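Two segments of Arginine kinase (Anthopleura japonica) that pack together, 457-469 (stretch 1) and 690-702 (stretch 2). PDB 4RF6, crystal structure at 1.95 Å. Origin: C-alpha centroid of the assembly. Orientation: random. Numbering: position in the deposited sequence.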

# COMPACT_ATOMS: atom_id res chain seq x y z
N LYS A 457 30.37 25.16 -5.78
CA LYS A 457 29.07 25.04 -6.43
C LYS A 457 29.12 24.21 -7.71
O LYS A 457 30.20 23.85 -8.20
CB LYS A 457 28.42 26.42 -6.63
CG LYS A 457 28.12 27.07 -5.28
CD LYS A 457 27.59 28.47 -5.40
CE LYS A 457 27.11 28.95 -4.03
NZ LYS A 457 26.40 30.25 -4.11
N HIS A 458 27.95 23.89 -8.24
CA HIS A 458 27.83 22.90 -9.29
C HIS A 458 27.07 23.49 -10.48
O HIS A 458 26.13 24.27 -10.30
CB HIS A 458 27.06 21.70 -8.73
CG HIS A 458 26.81 20.61 -9.73
ND1 HIS A 458 27.71 19.58 -9.95
CD2 HIS A 458 25.76 20.38 -10.55
CE1 HIS A 458 27.22 18.78 -10.87
NE2 HIS A 458 26.04 19.24 -11.25
N THR A 459 27.48 23.12 -11.69
CA THR A 459 26.79 23.56 -12.90
C THR A 459 26.14 22.39 -13.64
O THR A 459 26.83 21.48 -14.09
CB THR A 459 27.77 24.28 -13.85
OG1 THR A 459 28.37 25.39 -13.16
CG2 THR A 459 27.05 24.76 -15.10
N SER A 460 24.82 22.42 -13.80
CA SER A 460 24.12 21.39 -14.57
C SER A 460 24.10 21.80 -16.05
O SER A 460 24.04 22.99 -16.36
CB SER A 460 22.69 21.19 -14.06
OG SER A 460 22.67 20.90 -12.67
N ASP A 461 24.14 20.82 -16.95
CA ASP A 461 24.15 21.10 -18.38
C ASP A 461 23.60 19.91 -19.16
O ASP A 461 24.31 18.92 -19.38
CB ASP A 461 25.58 21.39 -18.86
CG ASP A 461 25.63 22.01 -20.25
OD1 ASP A 461 24.61 21.96 -20.98
OD2 ASP A 461 26.70 22.53 -20.63
N MET A 462 22.35 20.02 -19.59
CA MET A 462 21.72 18.96 -20.37
C MET A 462 21.53 19.35 -21.84
O MET A 462 20.49 19.06 -22.43
CB MET A 462 20.39 18.54 -19.75
CG MET A 462 20.53 17.86 -18.38
SD MET A 462 21.34 16.25 -18.49
CE MET A 462 20.01 15.25 -19.15
N ASN A 463 22.53 20.00 -22.42
CA ASN A 463 22.54 20.29 -23.86
C ASN A 463 23.45 19.32 -24.60
O ASN A 463 24.67 19.49 -24.60
CB ASN A 463 22.99 21.72 -24.13
CG ASN A 463 22.88 22.12 -25.59
OD1 ASN A 463 22.70 21.29 -26.48
ND2 ASN A 463 22.99 23.42 -25.85
N PRO A 464 22.86 18.32 -25.28
CA PRO A 464 23.62 17.30 -26.00
C PRO A 464 24.45 17.85 -27.16
O PRO A 464 25.35 17.15 -27.63
CB PRO A 464 22.54 16.35 -26.53
CG PRO A 464 21.29 17.17 -26.56
CD PRO A 464 21.40 18.11 -25.41
N GLU A 465 24.16 19.06 -27.62
CA GLU A 465 24.92 19.63 -28.73
C GLU A 465 26.29 20.13 -28.26
O GLU A 465 27.15 20.46 -29.06
CB GLU A 465 24.14 20.75 -29.43
CG GLU A 465 22.85 20.27 -30.12
CD GLU A 465 22.13 21.38 -30.87
OE1 GLU A 465 21.00 21.13 -31.35
OE2 GLU A 465 22.69 22.49 -30.99
N LYS A 466 26.48 20.18 -26.94
CA LYS A 466 27.78 20.59 -26.42
C LYS A 466 28.72 19.39 -26.24
O LYS A 466 29.90 19.56 -25.90
CB LYS A 466 27.63 21.41 -25.13
CG LYS A 466 26.82 22.69 -25.34
CD LYS A 466 26.49 23.39 -24.03
CE LYS A 466 27.73 24.01 -23.39
NZ LYS A 466 27.41 24.66 -22.09
N VAL A 467 28.21 18.19 -26.51
CA VAL A 467 29.06 17.00 -26.56
C VAL A 467 29.51 16.69 -27.99
O VAL A 467 28.69 16.56 -28.89
CB VAL A 467 28.35 15.77 -25.98
CG1 VAL A 467 29.18 14.52 -26.23
CG2 VAL A 467 28.11 15.96 -24.49
N ASP A 468 30.83 16.58 -28.18
CA ASP A 468 31.39 16.26 -29.49
C ASP A 468 31.84 14.80 -29.48
O ASP A 468 32.91 14.47 -28.97
CB ASP A 468 32.58 17.17 -29.79
CG ASP A 468 32.96 17.21 -31.26
OD1 ASP A 468 32.93 16.15 -31.92
OD2 ASP A 468 33.29 18.31 -31.76
N ALA A 469 31.01 13.91 -30.04
CA ALA A 469 31.26 12.48 -29.93
C ALA A 469 30.98 11.69 -31.21
O ALA A 469 29.96 11.00 -31.30
CB ALA A 469 30.46 11.89 -28.76
N ARG A 690 32.86 10.65 -10.80
CA ARG A 690 32.36 11.85 -10.13
C ARG A 690 30.94 12.24 -10.55
O ARG A 690 30.50 11.91 -11.66
CB ARG A 690 33.29 13.04 -10.40
CG ARG A 690 34.74 12.84 -10.01
CD ARG A 690 35.57 14.05 -10.41
NE ARG A 690 36.91 14.06 -9.83
CZ ARG A 690 37.78 15.06 -9.96
NH1 ARG A 690 37.44 16.15 -10.65
NH2 ARG A 690 38.98 14.99 -9.40
N ARG A 691 30.25 12.94 -9.65
CA ARG A 691 28.90 13.44 -9.90
C ARG A 691 28.75 14.92 -9.56
O ARG A 691 27.91 15.61 -10.14
CB ARG A 691 27.88 12.60 -9.13
CG ARG A 691 27.63 11.25 -9.75
CD ARG A 691 26.89 10.34 -8.81
NE ARG A 691 26.69 9.02 -9.40
CZ ARG A 691 26.23 7.96 -8.74
NH1 ARG A 691 25.94 8.07 -7.45
NH2 ARG A 691 26.08 6.80 -9.36
N LEU A 692 29.56 15.40 -8.61
CA LEU A 692 29.55 16.82 -8.26
C LEU A 692 30.79 17.56 -8.79
O LEU A 692 31.90 17.03 -8.74
CB LEU A 692 29.46 17.02 -6.74
CG LEU A 692 28.07 17.06 -6.12
CD1 LEU A 692 28.13 16.79 -4.62
CD2 LEU A 692 27.40 18.42 -6.40
N GLY A 693 30.58 18.76 -9.32
CA GLY A 693 31.70 19.59 -9.76
C GLY A 693 31.93 19.55 -11.26
O GLY A 693 32.79 20.27 -11.79
N LEU A 694 31.17 18.71 -11.95
CA LEU A 694 31.22 18.63 -13.40
C LEU A 694 29.79 18.49 -13.90
O LEU A 694 28.94 17.91 -13.22
CB LEU A 694 32.07 17.44 -13.88
CG LEU A 694 31.48 16.03 -13.85
CD1 LEU A 694 32.47 15.01 -14.42
CD2 LEU A 694 31.01 15.59 -12.45
N SER A 695 29.51 19.04 -15.08
CA SER A 695 28.16 18.99 -15.62
C SER A 695 27.90 17.65 -16.28
O SER A 695 28.83 16.86 -16.49
CB SER A 695 27.96 20.11 -16.63
OG SER A 695 28.70 19.86 -17.81
N GLU A 696 26.64 17.38 -16.63
CA GLU A 696 26.30 16.15 -17.35
C GLU A 696 27.03 16.08 -18.68
O GLU A 696 27.56 15.03 -19.06
CB GLU A 696 24.79 16.04 -17.55
CG GLU A 696 24.02 15.78 -16.26
CD GLU A 696 23.72 17.05 -15.49
OE1 GLU A 696 24.28 18.11 -15.84
OE2 GLU A 696 22.92 16.98 -14.53
N VAL A 697 27.08 17.21 -19.37
CA VAL A 697 27.80 17.33 -20.63
C VAL A 697 29.27 16.99 -20.46
O VAL A 697 29.85 16.27 -21.27
CB VAL A 697 27.67 18.77 -21.19
CG1 VAL A 697 28.79 19.08 -22.18
CG2 VAL A 697 26.31 18.97 -21.85
N GLN A 698 29.87 17.51 -19.39
CA GLN A 698 31.29 17.29 -19.15
C GLN A 698 31.57 15.84 -18.82
O GLN A 698 32.59 15.28 -19.24
CB GLN A 698 31.80 18.21 -18.04
CG GLN A 698 31.94 19.66 -18.49
CD GLN A 698 32.32 20.60 -17.37
OE1 GLN A 698 31.70 20.59 -16.30
NE2 GLN A 698 33.34 21.42 -17.60
N CYS A 699 30.67 15.23 -18.06
CA CYS A 699 30.78 13.83 -17.68
C CYS A 699 30.75 12.93 -18.92
O CYS A 699 31.59 12.05 -19.08
CB CYS A 699 29.66 13.46 -16.72
SG CYS A 699 29.57 11.68 -16.35
N VAL A 700 29.79 13.18 -19.80
CA VAL A 700 29.66 12.40 -21.03
C VAL A 700 30.85 12.63 -21.95
O VAL A 700 31.37 11.69 -22.57
CB VAL A 700 28.35 12.73 -21.77
CG1 VAL A 700 28.28 12.01 -23.10
CG2 VAL A 700 27.14 12.36 -20.91
N GLN A 701 31.30 13.88 -22.05
CA GLN A 701 32.46 14.18 -22.88
C GLN A 701 33.71 13.49 -22.33
O GLN A 701 34.50 12.93 -23.09
CB GLN A 701 32.69 15.69 -22.97
CG GLN A 701 33.80 16.08 -23.94
CD GLN A 701 33.42 15.85 -25.39
OE1 GLN A 701 32.58 16.56 -25.94
NE2 GLN A 701 34.04 14.85 -26.03
N ASP A 702 33.88 13.52 -21.00
CA ASP A 702 34.98 12.83 -20.34
C ASP A 702 34.96 11.33 -20.63
O ASP A 702 36.01 10.72 -20.88
CB ASP A 702 34.89 13.01 -18.83
CG ASP A 702 35.40 14.36 -18.37
OD1 ASP A 702 36.08 15.03 -19.17
OD2 ASP A 702 35.14 14.73 -17.20
O HOH W 1 23.68 18.47 -12.55
O HOH W 2 28.97 21.94 -19.44

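Most of the hydrogen bonds across this contact join a side chain of one stretch to the backbone of the other. At one end, Gly693 N donates to His458 ND1 at 3.1 Å, nearly straight at 168° and close to the plane of the imidazole, where the lone pair of an unprotonated ring nitrogen lies. ND1 therefore serves as an acceptor here. Glycine suits the donor position because its backbone angles (100/-5) would jam a CB against the carbonyl O of Leu692. Further along, Asp461 N donates to Glu696 OE1 at 2.9 Å and 174°; the carboxylate, carried on a CA-to-CB bond that points toward stretch 1, satisfies an amide of an irregular loop. A weak backbone bond lies beside it, from Val697 N to Asp461 O, 3.3 Å long and bent to 133°.

Gln701 makes a paired contact at the other end. Its OE1 accepts from Asp468 N at 2.8 Å, and its NE2 donates to Asp468 O at 3.2 Å, both at 166°. A primary amide carries an acceptor and a donor side by side, so one glutamine can satisfy both backbone groups of a single residue.

Two waters extend the polar network. Water 1 lies 2.8 Å from His458 NE2, accepts from Ser460 OG at 2.6 Å and donates to Glu696 OE2 at 2.6 Å, so both carboxylate oxygens of Glu696 are engaged with stretch 1, one directly and one through solvent. Water 2 donates to Asp461 OD2 at 2.6 Å and lies 2.7 Å from Ser695 OG, linking the loop to the residue that caps the helix.

Bonds within each stretch hold these groups in place. Ser695 OG accepts from Gln698 N at 3.1 Å, the classic N-cap arrangement, in which a short hydroxyl side chain satisfies an amide of the first helical turn. In return, Ser695 N donates to Gln698 OE1 at 2.9 Å. In stretch 1, Asp461 OD1 accepts from Asn463 N at 3.2 Å, while OD2 forms a salt bridge with Lys466 NZ at 2.7 Å, tying the loop back on itself.

Apolar packing centres on Val467, which meets two valines of the helix: its CG2 is 3.9 Å from Val697 CG1 and lies 4.2 Å from Val700 CG1, to which Val467 CG1 comes about as close, at 4.1 Å. Val697 also places its CG2 3.2 Å from both Asp461 O and Asn463 O. Its compact, branched side chain thus packs against backbone carbonyls as well as against another valine.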